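Local coordinates for protein N-acetylmuramoyl-L-alanine amidase (Mycolicibacterium smegmatis, PDB 7AGM) that is a zinc-dependent N-acetylmuramoyl-L-alanine amidase, which hydrolyses the amide link between N-acetylmuramic acid and L-alanine in peptidoglycan, at residues Ala102-His107 against Arg210-Phe215; Met9-Asp14 against Ala65-Leu70; Ser166-Leu171 against Ser178-Cys183; Gln137-Met142 against Gly160-Arg165. One frame throughout, in Å; residues are numbered along the deposited sequence.

Contact 1: Ala102-His107 against Arg210-Phe215; sequences AIVSIH and RGIAGF. With ZN (zinc ion), chain C.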
loop_
_atom_site.group_PDB
_atom_site.type_symbol
_atom_site.label_atom_id
_atom_site.label_comp_id
_atom_site.label_asym_id
_atom_site.label_seq_id
_atom_site.Cartn_x
_atom_site.Cartn_y
_atom_site.Cartn_z
ATOM N N ALA A 102 -0.973 -9.407 8.269
ATOM C CA ALA A 102 -0.359 -8.644 7.195
ATOM C C ALA A 102 -1.067 -7.307 7.080
ATOM O O ALA A 102 -2.284 -7.223 7.273
ATOM C CB ALA A 102 -0.455 -9.378 5.850
ATOM N N ILE A 103 -0.295 -6.273 6.761
ATOM C CA ILE A 103 -0.800 -4.933 6.491
ATOM C C ILE A 103 -0.312 -4.527 5.111
ATOM O O ILE A 103 0.880 -4.646 4.815
ATOM C CB ILE A 103 -0.290 -3.934 7.544
ATOM C CG1 ILE A 103 -0.699 -4.383 8.953
ATOM C CG2 ILE A 103 -0.747 -2.522 7.207
ATOM C CD1 ILE A 103 0.142 -3.717 10.082
ATOM N N VAL A 104 -1.218 -4.046 4.266
ATOM C CA VAL A 104 -0.828 -3.531 2.952
ATOM C C VAL A 104 -1.428 -2.148 2.767
ATOM O O VAL A 104 -2.654 -1.989 2.823
ATOM C CB VAL A 104 -1.236 -4.458 1.791
ATOM C CG1 VAL A 104 -0.755 -3.878 0.458
ATOM C CG2 VAL A 104 -0.691 -5.861 1.998
ATOM N N SER A 105 -0.572 -1.157 2.512
ATOM C CA SER A 105 -1.006 0.172 2.116
ATOM C C SER A 105 -0.815 0.292 0.613
ATOM O O SER A 105 0.213 -0.132 0.080
ATOM C CB SER A 105 -0.190 1.230 2.857
ATOM O OG SER A 105 -0.577 2.534 2.473
ATOM N N ILE A 106 -1.828 0.805 -0.078
ATOM C CA ILE A 106 -1.849 0.838 -1.537
ATOM C C ILE A 106 -1.819 2.287 -2.001
ATOM O O ILE A 106 -2.656 3.100 -1.577
ATOM C CB ILE A 106 -3.056 0.071 -2.098
ATOM C CG1 ILE A 106 -2.953 -1.411 -1.716
ATOM C CG2 ILE A 106 -3.118 0.223 -3.604
ATOM C CD1 ILE A 106 -4.117 -2.265 -2.209
ATOM N N HIS A 107 -0.858 2.605 -2.876
ATOM C CA HIS A 107 -0.582 3.967 -3.307
ATOM C C HIS A 107 -0.290 3.986 -4.796
ATOM O O HIS A 107 -0.118 2.944 -5.441
ATOM C CB HIS A 107 0.625 4.560 -2.573
ATOM C CG HIS A 107 0.306 5.003 -1.187
ATOM N ND1 HIS A 107 0.151 6.329 -0.853
ATOM C CD2 HIS A 107 0.091 4.295 -0.051
ATOM C CE1 HIS A 107 -0.144 6.421 0.432
ATOM N NE2 HIS A 107 -0.184 5.201 0.942
ATOM N N ARG A 210 -2.137 -11.977 -4.925
ATOM C CA ARG A 210 -1.174 -13.077 -4.981
ATOM C C ARG A 210 -0.026 -12.848 -4.006
ATOM O O ARG A 210 0.428 -13.785 -3.338
ATOM C CB ARG A 210 -0.637 -13.247 -6.402
ATOM C CG ARG A 210 -1.654 -13.800 -7.387
ATOM C CD ARG A 210 -1.099 -13.827 -8.806
ATOM N NE ARG A 210 0.012 -14.765 -8.943
ATOM C CZ ARG A 210 0.738 -14.914 -10.049
ATOM N NH1 ARG A 210 0.477 -14.183 -11.125
ATOM N NH2 ARG A 210 1.730 -15.796 -10.077
ATOM N N GLY A 211 0.459 -11.608 -3.916
ATOM C CA GLY A 211 1.480 -11.291 -2.924
ATOM C C GLY A 211 1.012 -11.534 -1.499
ATOM O O GLY A 211 1.742 -12.099 -0.677
ATOM N N ILE A 212 -0.202 -11.079 -1.176
ATOM C CA ILE A 212 -0.742 -11.258 0.172
ATOM C C ILE A 212 -0.919 -12.736 0.487
ATOM O O ILE A 212 -0.482 -13.219 1.540
ATOM C CB ILE A 212 -2.062 -10.480 0.339
ATOM C CG1 ILE A 212 -1.801 -8.981 0.194
ATOM C CG2 ILE A 212 -2.716 -10.824 1.685
ATOM C CD1 ILE A 212 -3.088 -8.145 0.222
ATOM N N ALA A 213 -1.568 -13.475 -0.420
ATOM C CA ALA A 213 -1.836 -14.890 -0.180
ATOM C C ALA A 213 -0.543 -15.685 -0.068
ATOM O O ALA A 213 -0.428 -16.580 0.783
ATOM C CB ALA A 213 -2.720 -15.453 -1.291
ATOM N N GLY A 214 0.445 -15.369 -0.911
ATOM C CA GLY A 214 1.722 -16.059 -0.832
ATOM C C GLY A 214 2.425 -15.817 0.489
ATOM O O GLY A 214 2.982 -16.745 1.088
ATOM N N PHE A 215 2.390 -14.574 0.974
ATOM C CA PHE A 215 3.002 -14.276 2.264
ATOM C C PHE A 215 2.246 -14.952 3.405
ATOM O O PHE A 215 2.860 -15.549 4.295
ATOM C CB PHE A 215 3.087 -12.765 2.494
ATOM C CG PHE A 215 3.611 -12.401 3.862
ATOM C CD1 PHE A 215 4.934 -12.654 4.201
ATOM C CD2 PHE A 215 2.778 -11.823 4.814
ATOM C CE1 PHE A 215 5.425 -12.328 5.463
ATOM C CE2 PHE A 215 3.264 -11.488 6.074
ATOM C CZ PHE A 215 4.595 -11.749 6.398
HETATM ZN ZN ZN C . 0.338 8.033 -1.957
HETATM O O HOH W 1 1.203 9.904 -2.547
HETATM O O HOH W 2 1.873 8.772 -0.521
HETATM O O HOH W 3 1.977 7.746 -3.196
#
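Val104 and Ile212 carry the apolar packing between Ala102-His107 and Arg210-Phe215. The two side chains run at a slant to one another, and CG2 of Val104 lies 3.8 Å from CD1 of Ile212. That branch of Val104 sits anti to the carbonyl carbon, while CG1 is anti to the backbone N (chi1 -178°). Ile212 also touches Val63 and Leu67 of helix 52-69 and Met142 of helix 134-148.

The aromatic contact is longer. The methyl of Ala102 meets the Phe215 ring at its edge, near the ring plane, with CB 4.2 Å from CD2. Phe215 also stacks on Phe138.

These contacts lay helix 198-219 on one face of the central mixed sheet, an alpha/beta layering expected of the Amidase_3 family. Strand 102-109 is an inner strand, between 10-15 and 178-185.

Metal binding takes place farther along the strand, away from the helix. His107 ND1 binds the zinc ion at 2.0 Å. His17, Glu52 and three waters are the other ligands. The hydroxyl of Ser105 lies in the plane of the His107 ring, at its edge, and is hydrogen-bonded to Asp14 OD2.

Contact 2: Met9-Asp14 against Ala65-Leu70; sequences MIVFLD and AALTAL
Leu67 is the helix residue that meets Val11 and Leu13 of the strand. Segment Ala65-Leu70 covers the C-terminal part of helix 52-69 and runs on into the loop. The contact is made by one side chain reaching to the sheet.

Helical hydrogen bonds run from Ala69 N to Ala65 O at 3.1 Å and from Leu70 N to Ala66 O at 3.2 Å. Ala66 itself packs on Val209 of helix 198-219.

Leu67 follows. Its CG is anti to the carbonyl carbon (chi1 -70°) and its chain is extended beyond that, which carries CD1 to the strand. CD1 lies 4.0 Å from CG1 of Val11, and the two side chains cross at about a right angle. The same methyl is 4.3 Å from CD1 of Leu13. One methyl thus spans two strand residues that point to the same face. It joins helix 52-69 to strand 10-15 in the alpha/beta layering of the fold, and Glu52 on the same helix binds zinc. Leu67 also touches Thr74 of the edge strand 73-76.

Past Leu67, the hydroxyl of Thr68 is hydrogen-bonded back to Arg64 O.

The chemistry is purely apolar between the segments. Methyl groups meet at ordinary van der Waals distances, so packing shape rather than bond direction sets how the helix end rests on the strand.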
loop_
_atom_site.group_PDB
_atom_site.type_symbol
_atom_site.label_atom_id
_atom_site.label_comp_id
_atom_site.label_asym_id
_atom_site.label_seq_id
_atom_site.Cartn_x
_atom_site.Cartn_y
_atom_site.Cartn_z
ATOM N N MET A 9 -6.973 -15.816 8.666
ATOM C CA MET A 9 -5.928 -14.839 8.921
ATOM C C MET A 9 -6.445 -13.434 8.630
ATOM O O MET A 9 -7.458 -13.250 7.950
ATOM C CB MET A 9 -4.671 -15.180 8.114
ATOM C CG MET A 9 -4.060 -16.526 8.542
ATOM S SD MET A 9 -2.578 -16.991 7.620
ATOM C CE MET A 9 -1.293 -16.122 8.511
ATOM N N ILE A 10 -5.752 -12.436 9.178
ATOM C CA ILE A 10 -6.248 -11.063 9.237
ATOM C C ILE A 10 -5.338 -10.151 8.427
ATOM O O ILE A 10 -4.126 -10.099 8.671
ATOM C CB ILE A 10 -6.339 -10.566 10.690
ATOM C CG1 ILE A 10 -7.192 -11.515 11.534
ATOM C CG2 ILE A 10 -6.866 -9.154 10.729
ATOM C CD1 ILE A 10 -6.970 -11.339 13.011
ATOM N N VAL A 11 -5.924 -9.407 7.490
ATOM C CA VAL A 11 -5.204 -8.437 6.674
ATOM C C VAL A 11 -5.837 -7.067 6.872
ATOM O O VAL A 11 -7.057 -6.908 6.712
ATOM C CB VAL A 11 -5.234 -8.823 5.182
ATOM C CG1 VAL A 11 -4.566 -7.743 4.324
ATOM C CG2 VAL A 11 -4.590 -10.193 4.963
ATOM N N PHE A 12 -5.015 -6.075 7.210
ATOM C CA PHE A 12 -5.450 -4.684 7.256
ATOM C C PHE A 12 -5.066 -4.004 5.947
ATOM O O PHE A 12 -3.894 -4.042 5.542
ATOM C CB PHE A 12 -4.809 -3.954 8.437
ATOM C CG PHE A 12 -5.318 -2.549 8.628
ATOM C CD1 PHE A 12 -6.521 -2.315 9.294
ATOM C CD2 PHE A 12 -4.602 -1.457 8.153
ATOM C CE1 PHE A 12 -6.994 -1.016 9.475
ATOM C CE2 PHE A 12 -5.066 -0.166 8.340
ATOM C CZ PHE A 12 -6.271 0.057 9.003
ATOM N N LEU A 13 -6.057 -3.399 5.283
ATOM C CA LEU A 13 -5.883 -2.758 3.984
ATOM C C LEU A 13 -6.003 -1.251 4.141
ATOM O O LEU A 13 -6.959 -0.759 4.751
ATOM C CB LEU A 13 -6.937 -3.260 2.992
ATOM C CG LEU A 13 -6.849 -4.747 2.646
ATOM C CD1 LEU A 13 -8.092 -5.181 1.871
ATOM C CD2 LEU A 13 -5.569 -5.046 1.856
ATOM N N ASP A 14 -5.044 -0.520 3.574
ATOM C CA ASP A 14 -4.981 0.937 3.691
ATOM C C ASP A 14 -4.910 1.580 2.312
ATOM O O ASP A 14 -3.820 1.761 1.749
ATOM C CB ASP A 14 -3.793 1.360 4.554
ATOM C CG ASP A 14 -3.553 2.856 4.519
ATOM O OD1 ASP A 14 -4.544 3.617 4.506
ATOM O OD2 ASP A 14 -2.369 3.267 4.512
ATOM N N ALA A 65 -12.369 -7.834 -1.900
ATOM C CA ALA A 65 -13.296 -8.847 -2.398
ATOM C C ALA A 65 -12.589 -10.174 -2.654
ATOM O O ALA A 65 -13.113 -11.240 -2.309
ATOM C CB ALA A 65 -13.969 -8.349 -3.675
ATOM N N ALA A 66 -11.390 -10.134 -3.244
ATOM C CA ALA A 66 -10.681 -11.376 -3.530
ATOM C C ALA A 66 -10.230 -12.062 -2.247
ATOM O O ALA A 66 -10.316 -13.291 -2.134
ATOM C CB ALA A 66 -9.505 -11.117 -4.471
ATOM N N LEU A 67 -9.780 -11.284 -1.259
ATOM C CA LEU A 67 -9.380 -11.868 0.021
ATOM C C LEU A 67 -10.566 -12.513 0.726
ATOM O O LEU A 67 -10.452 -13.625 1.255
ATOM C CB LEU A 67 -8.730 -10.808 0.914
ATOM C CG LEU A 67 -7.359 -10.340 0.437
ATOM C CD1 LEU A 67 -6.823 -9.271 1.374
ATOM C CD2 LEU A 67 -6.383 -11.516 0.333
ATOM N N THR A 68 -11.716 -11.835 0.738
ATOM C CA THR A 68 -12.913 -12.412 1.340
ATOM C C THR A 68 -13.256 -13.753 0.699
ATOM O O THR A 68 -13.623 -14.707 1.395
ATOM C CB THR A 68 -14.078 -11.425 1.209
ATOM O OG1 THR A 68 -13.775 -10.225 1.934
ATOM C CG2 THR A 68 -15.358 -12.031 1.768
ATOM N N ALA A 69 -13.110 -13.856 -0.626
ATOM C CA ALA A 69 -13.399 -15.113 -1.310
ATOM C C ALA A 69 -12.455 -16.226 -0.872
ATOM O O ALA A 69 -12.805 -17.407 -0.970
ATOM C CB ALA A 69 -13.322 -14.914 -2.825
ATOM N N LEU A 70 -11.258 -15.876 -0.404
ATOM C CA LEU A 70 -10.307 -16.838 0.143
ATOM C C LEU A 70 -10.527 -17.099 1.632
ATOM O O LEU A 70 -9.737 -17.828 2.246
ATOM C CB LEU A 70 -8.870 -16.359 -0.102
ATOM C CG LEU A 70 -8.447 -16.191 -1.567
ATOM C CD1 LEU A 70 -7.106 -15.469 -1.679
ATOM C CD2 LEU A 70 -8.386 -17.542 -2.269
#

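Contact 3: Ser166-Leu171 against Ser178-Cys183; sequences SDIAGL and SVLVEC
Ile168 meets Leu180 at the start of a short helix that packs on strand 178-185. Segment Ser166-Leu171 enters it from a loop.

Ile168 occupies the N-cap position of helix 169-173. Its CG2 branch, anti to the backbone N, does the touching and lies 3.9 Å from CD1 of Leu180. The two side chains cross at about a right angle. Both Ile168 and Leu171 also pack on Leu121 of strand 119-123.

Gly170 takes part through its carbonyl. Water 4 donates to Gly170 O at 2.8 Å and lies 2.7 Å from Ser178 OG, to which it is also hydrogen-bonded. This water joins the helix backbone to the strand side chain. With OG anti to the backbone N (chi1 -175°), the Ser178 hydroxyl is turned to the water.

Leu171 makes the remaining contacts with its two methyls. CD2 comes 3.7 Å from Ser178 O and 3.9 Å from Val179 CA, so it lies against the strand backbone. It also touches the Ser178 hydroxyl, 3.7 Å from OG. CD1 rests 4.1 Å from CB of Leu180, again with the side chains roughly perpendicular.

Leu180 also touches His107, and its side chain is about 6 Å from the zinc ion at nearest approach. Apolar packing and one water bridge thus set the short helix against an inner strand of the mixed alpha/beta sheet, beside the zinc site of an Amidase_3 enzyme.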
loop_
_atom_site.group_PDB
_atom_site.type_symbol
_atom_site.label_atom_id
_atom_site.label_comp_id
_atom_site.label_asym_id
_atom_site.label_seq_id
_atom_site.Cartn_x
_atom_site.Cartn_y
_atom_site.Cartn_z
ATOM N N SER A 166 12.810 4.974 5.384
ATOM C CA SER A 166 12.706 5.362 6.786
ATOM C C SER A 166 11.708 6.487 7.029
ATOM O O SER A 166 11.461 6.835 8.191
ATOM C CB SER A 166 14.080 5.765 7.347
ATOM O OG SER A 166 14.560 6.960 6.754
ATOM N N ASP A 167 11.117 7.056 5.978
ATOM C CA ASP A 167 10.341 8.282 6.096
ATOM C C ASP A 167 8.831 8.075 6.044
ATOM O O ASP A 167 8.099 9.067 6.034
ATOM C CB ASP A 167 10.753 9.283 5.009
ATOM C CG ASP A 167 10.548 8.742 3.600
ATOM O OD1 ASP A 167 10.898 7.574 3.340
ATOM O OD2 ASP A 167 10.041 9.489 2.734
ATOM N N ILE A 168 8.341 6.832 6.020
ATOM C CA ILE A 168 6.907 6.553 5.914
ATOM C C ILE A 168 6.383 6.237 7.313
ATOM O O ILE A 168 6.710 5.189 7.883
ATOM C CB ILE A 168 6.612 5.391 4.952
ATOM C CG1 ILE A 168 7.254 5.609 3.574
ATOM C CG2 ILE A 168 5.087 5.165 4.842
ATOM C CD1 ILE A 168 6.849 6.897 2.895
ATOM N N ALA A 169 5.540 7.123 7.857
ATOM C CA ALA A 169 5.036 6.940 9.219
ATOM C C ALA A 169 4.285 5.620 9.379
ATOM O O ALA A 169 4.442 4.926 10.390
ATOM C CB ALA A 169 4.152 8.125 9.617
ATOM N N GLY A 170 3.456 5.255 8.399
ATOM C CA GLY A 170 2.689 4.025 8.525
ATOM C C GLY A 170 3.557 2.784 8.606
ATOM O O GLY A 170 3.219 1.827 9.309
ATOM N N LEU A 171 4.688 2.779 7.893
ATOM C CA LEU A 171 5.647 1.681 7.982
ATOM C C LEU A 171 6.456 1.748 9.272
ATOM O O LEU A 171 6.628 0.731 9.957
ATOM C CB LEU A 171 6.574 1.708 6.764
ATOM C CG LEU A 171 5.899 1.340 5.433
ATOM C CD1 LEU A 171 6.875 1.557 4.289
ATOM C CD2 LEU A 171 5.376 -0.086 5.414
ATOM N N SER A 178 4.171 -5.489 7.418
ATOM C CA SER A 178 3.575 -4.347 6.728
ATOM C C SER A 178 4.436 -3.918 5.551
ATOM O O SER A 178 5.662 -3.808 5.682
ATOM C CB SER A 178 3.399 -3.181 7.708
ATOM O OG SER A 178 2.726 -2.089 7.107
ATOM N N VAL A 179 3.792 -3.704 4.400
ATOM C CA VAL A 179 4.461 -3.183 3.213
ATOM C C VAL A 179 3.553 -2.139 2.584
ATOM O O VAL A 179 2.343 -2.105 2.832
ATOM C CB VAL A 179 4.823 -4.276 2.173
ATOM C CG1 VAL A 179 5.792 -5.320 2.782
ATOM C CG2 VAL A 179 3.560 -4.919 1.597
ATOM N N LEU A 180 4.152 -1.269 1.775
ATOM C CA LEU A 180 3.415 -0.248 1.039
ATOM C C LEU A 180 3.715 -0.445 -0.440
ATOM O O LEU A 180 4.881 -0.444 -0.843
ATOM C CB LEU A 180 3.810 1.151 1.524
ATOM C CG LEU A 180 3.029 2.340 0.937
ATOM C CD1 LEU A 180 3.170 3.564 1.829
ATOM C CD2 LEU A 180 3.449 2.699 -0.492
ATOM N N VAL A 181 2.672 -0.650 -1.241
ATOM C CA VAL A 181 2.828 -0.901 -2.669
ATOM C C VAL A 181 2.530 0.396 -3.414
ATOM O O VAL A 181 1.394 0.890 -3.382
ATOM C CB VAL A 181 1.911 -2.033 -3.158
ATOM C CG1 VAL A 181 2.059 -2.210 -4.676
ATOM C CG2 VAL A 181 2.186 -3.332 -2.413
ATOM N N GLU A 182 3.548 0.959 -4.068
ATOM C CA GLU A 182 3.354 2.011 -5.063
ATOM C C GLU A 182 3.150 1.304 -6.403
ATOM O O GLU A 182 4.094 0.734 -6.961
ATOM C CB GLU A 182 4.553 2.964 -5.103
ATOM C CG GLU A 182 4.695 3.878 -3.896
ATOM C CD GLU A 182 3.753 5.060 -3.917
ATOM O OE1 GLU A 182 2.950 5.154 -4.866
ATOM O OE2 GLU A 182 3.817 5.899 -2.986
ATOM N N CYS A 183 1.907 1.310 -6.902
ATOM C CA CYS A 183 1.553 0.465 -8.042
ATOM C C CYS A 183 2.192 0.938 -9.337
ATOM O O CYS A 183 2.495 0.115 -10.212
ATOM C CB CYS A 183 0.034 0.420 -8.209
ATOM S SG CYS A 183 -0.802 -0.417 -6.842
HETATM O O HOH W 4 1.417 -0.152 8.536
#

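Contact 4: Gln137-Met142 against Gly160-Arg165; sequences QFAKVM and GGLNPR
Leu162 points at the helix and lays its CD2 methyl on the backbone and side chain of Ala139. CD2 is 3.6 Å from Ala139 O and 3.9 Å from Ala139 CB. A chi1 of -73° sets CG of Leu162 anti to the carbonyl carbon. The chain then extends to CD1, and CD2, the other branch, is the methyl on Ala139. CD2 also lies 4.2 Å from the backbone N of Lys140. In one of two conformers, CG of Lys140 is 4.3 Å from CD1 of Leu162, a peripheral contact. The CB of Lys140 itself is directed away from the strand.

Ala139 offers only a short side chain, and the strand can therefore approach closely. The same alanine touches Tyr122 of strand 119-123 and Val179 of strand 178-185. Helix 134-148 thereby covers part of the sheet near its edge strand 162-165.

A side-chain bond lies within the strand. Arg165 NH1 donates to Asn163 OD1 at 2.8 Å, with an N-H...O angle of 153°. The donor lies in the carbonyl plane of the amide, and the acceptor is only 8° out of the guanidinium plane, so the two flat groups meet edge on. Arg165 NE makes a salt bridge to Asp167 OD1. The guanidinium group is thus gripped from two residues, which would limit its rotation.

Between helix and strand, the chemistry is van der Waals packing of one leucine on a helix turn. The directional bonds lie within the strand and the loop after it, and fix a side chain rather than the helix.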
loop_
_atom_site.group_PDB
_atom_site.type_symbol
_atom_site.label_atom_id
_atom_site.label_comp_id
_atom_site.label_asym_id
_atom_site.label_seq_id
_atom_site.Cartn_x
_atom_site.Cartn_y
_atom_site.Cartn_z
ATOM N N GLN A 137 10.569 -10.196 4.343
ATOM C CA GLN A 137 10.108 -11.330 3.552
ATOM C C GLN A 137 8.837 -10.983 2.783
ATOM O O GLN A 137 8.691 -11.348 1.605
ATOM C CB GLN A 137 9.884 -12.538 4.461
ATOM C CG GLN A 137 11.173 -13.024 5.128
ATOM C CD GLN A 137 10.923 -13.976 6.283
ATOM O OE1 GLN A 137 9.780 -14.316 6.589
ATOM N NE2 GLN A 137 11.996 -14.407 6.934
ATOM N N PHE A 138 7.902 -10.288 3.433
ATOM C CA PHE A 138 6.669 -9.869 2.768
ATOM C C PHE A 138 6.985 -8.979 1.571
ATOM O O PHE A 138 6.429 -9.170 0.481
ATOM C CB PHE A 138 5.820 -9.117 3.795
ATOM C CG PHE A 138 4.376 -8.875 3.386
ATOM C CD1 PHE A 138 3.815 -9.443 2.237
ATOM C CD2 PHE A 138 3.578 -8.058 4.179
ATOM C CE1 PHE A 138 2.470 -9.198 1.897
ATOM C CE2 PHE A 138 2.245 -7.800 3.838
ATOM C CZ PHE A 138 1.695 -8.381 2.697
ATOM N N ALA A 139 7.901 -8.017 1.744
ATOM C CA ALA A 139 8.257 -7.138 0.635
ATOM C C ALA A 139 8.761 -7.943 -0.557
ATOM O O ALA A 139 8.380 -7.674 -1.702
ATOM C CB ALA A 139 9.289 -6.102 1.080
ATOM N N LYS A 140 9.574 -8.969 -0.300
ATOM C CA LYS A 140 10.115 -9.774 -1.389
ATOM C C LYS A 140 9.025 -10.594 -2.072
ATOM O O LYS A 140 8.983 -10.665 -3.306
ATOM C CB LYS A 140 11.238 -10.671 -0.866
ATOM C CG LYS A 140 12.421 -9.902 -0.294
ATOM C CD LYS A 140 13.538 -10.834 0.151
ATOM C CE LYS A 140 14.726 -10.048 0.680
ATOM N NZ LYS A 140 15.852 -10.934 1.081
ATOM N N VAL A 141 8.136 -11.221 -1.293
ATOM C CA VAL A 141 7.048 -11.992 -1.893
ATOM C C VAL A 141 6.154 -11.081 -2.729
ATOM O O VAL A 141 5.749 -11.427 -3.851
ATOM C CB VAL A 141 6.242 -12.716 -0.798
ATOM C CG1 VAL A 141 5.028 -13.407 -1.403
ATOM C CG2 VAL A 141 7.115 -13.718 -0.025
ATOM N N MET A 142 5.836 -9.900 -2.198
ATOM C CA MET A 142 4.982 -8.962 -2.923
ATOM C C MET A 142 5.650 -8.497 -4.212
ATOM O O MET A 142 5.031 -8.493 -5.285
ATOM C CB MET A 142 4.661 -7.770 -2.026
ATOM C CG MET A 142 3.760 -6.730 -2.690
ATOM S SD MET A 142 2.090 -7.323 -3.036
ATOM C CE MET A 142 1.375 -7.284 -1.393
ATOM N N GLY A 160 15.053 -3.110 -8.356
ATOM C CA GLY A 160 14.275 -4.285 -8.701
ATOM C C GLY A 160 12.862 -4.269 -8.168
ATOM O O GLY A 160 12.237 -5.326 -8.046
ATOM N N GLY A 161 12.333 -3.095 -7.841
ATOM C CA GLY A 161 11.004 -3.001 -7.280
ATOM C C GLY A 161 10.945 -3.025 -5.769
ATOM O O GLY A 161 9.841 -3.045 -5.219
ATOM N N LEU A 162 12.090 -3.054 -5.081
ATOM C CA LEU A 162 12.166 -2.972 -3.627
ATOM C C LEU A 162 12.735 -1.616 -3.230
ATOM O O LEU A 162 13.634 -1.090 -3.894
ATOM C CB LEU A 162 13.063 -4.081 -3.062
ATOM C CG LEU A 162 12.470 -5.488 -3.103
ATOM C CD1 LEU A 162 13.525 -6.509 -2.688
ATOM C CD2 LEU A 162 11.231 -5.580 -2.207
ATOM N N ASN A 163 12.230 -1.056 -2.134
ATOM C CA ASN A 163 12.549 0.319 -1.749
ATOM C C ASN A 163 12.534 0.425 -0.226
ATOM O O ASN A 163 11.522 0.792 0.385
ATOM C CB ASN A 163 11.551 1.283 -2.396
ATOM C CG ASN A 163 11.924 2.749 -2.245
ATOM O OD1 ASN A 163 11.038 3.603 -2.165
ATOM N ND2 ASN A 163 13.222 3.051 -2.234
ATOM N N PRO A 164 13.646 0.086 0.431
ATOM C CA PRO A 164 13.741 0.331 1.877
ATOM C C PRO A 164 13.642 1.820 2.168
ATOM O O PRO A 164 14.283 2.644 1.508
ATOM C CB PRO A 164 15.124 -0.229 2.247
ATOM C CG PRO A 164 15.897 -0.237 0.949
ATOM C CD PRO A 164 14.881 -0.495 -0.123
ATOM N N ARG A 165 12.820 2.170 3.159
ATOM C CA ARG A 165 12.516 3.566 3.439
ATOM C C ARG A 165 12.373 3.795 4.932
ATOM O O ARG A 165 11.862 2.938 5.656
ATOM C CB ARG A 165 11.205 3.977 2.759
ATOM C CG ARG A 165 11.263 3.964 1.239
ATOM C CD ARG A 165 11.991 5.192 0.718
ATOM N NE ARG A 165 11.162 6.378 0.857
ATOM C CZ ARG A 165 10.303 6.796 -0.071
ATOM N NH1 ARG A 165 10.169 6.115 -1.205
ATOM N NH2 ARG A 165 9.578 7.888 0.138
#

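From the N terminus, contact 2 closes first. It brings strand 10-15 against the C-terminal part of helix 52-69, across a loop that includes zinc ligands His17 and Glu52. Contact 1 then opens at strand 102-109 and closes only at helix 198-219, the last helix. Contacts 4 and 3 both fall within that long loop, one after the other, and none of the four cross. Contact 4 ties helix 134-148 to edge strand 162-165, and contact 3 folds the next short helix against strand 178-185. Contact 1 touches all three others, whereas contact 2 touches neither contact 3 nor contact 4. All four reach the same mixed sheet.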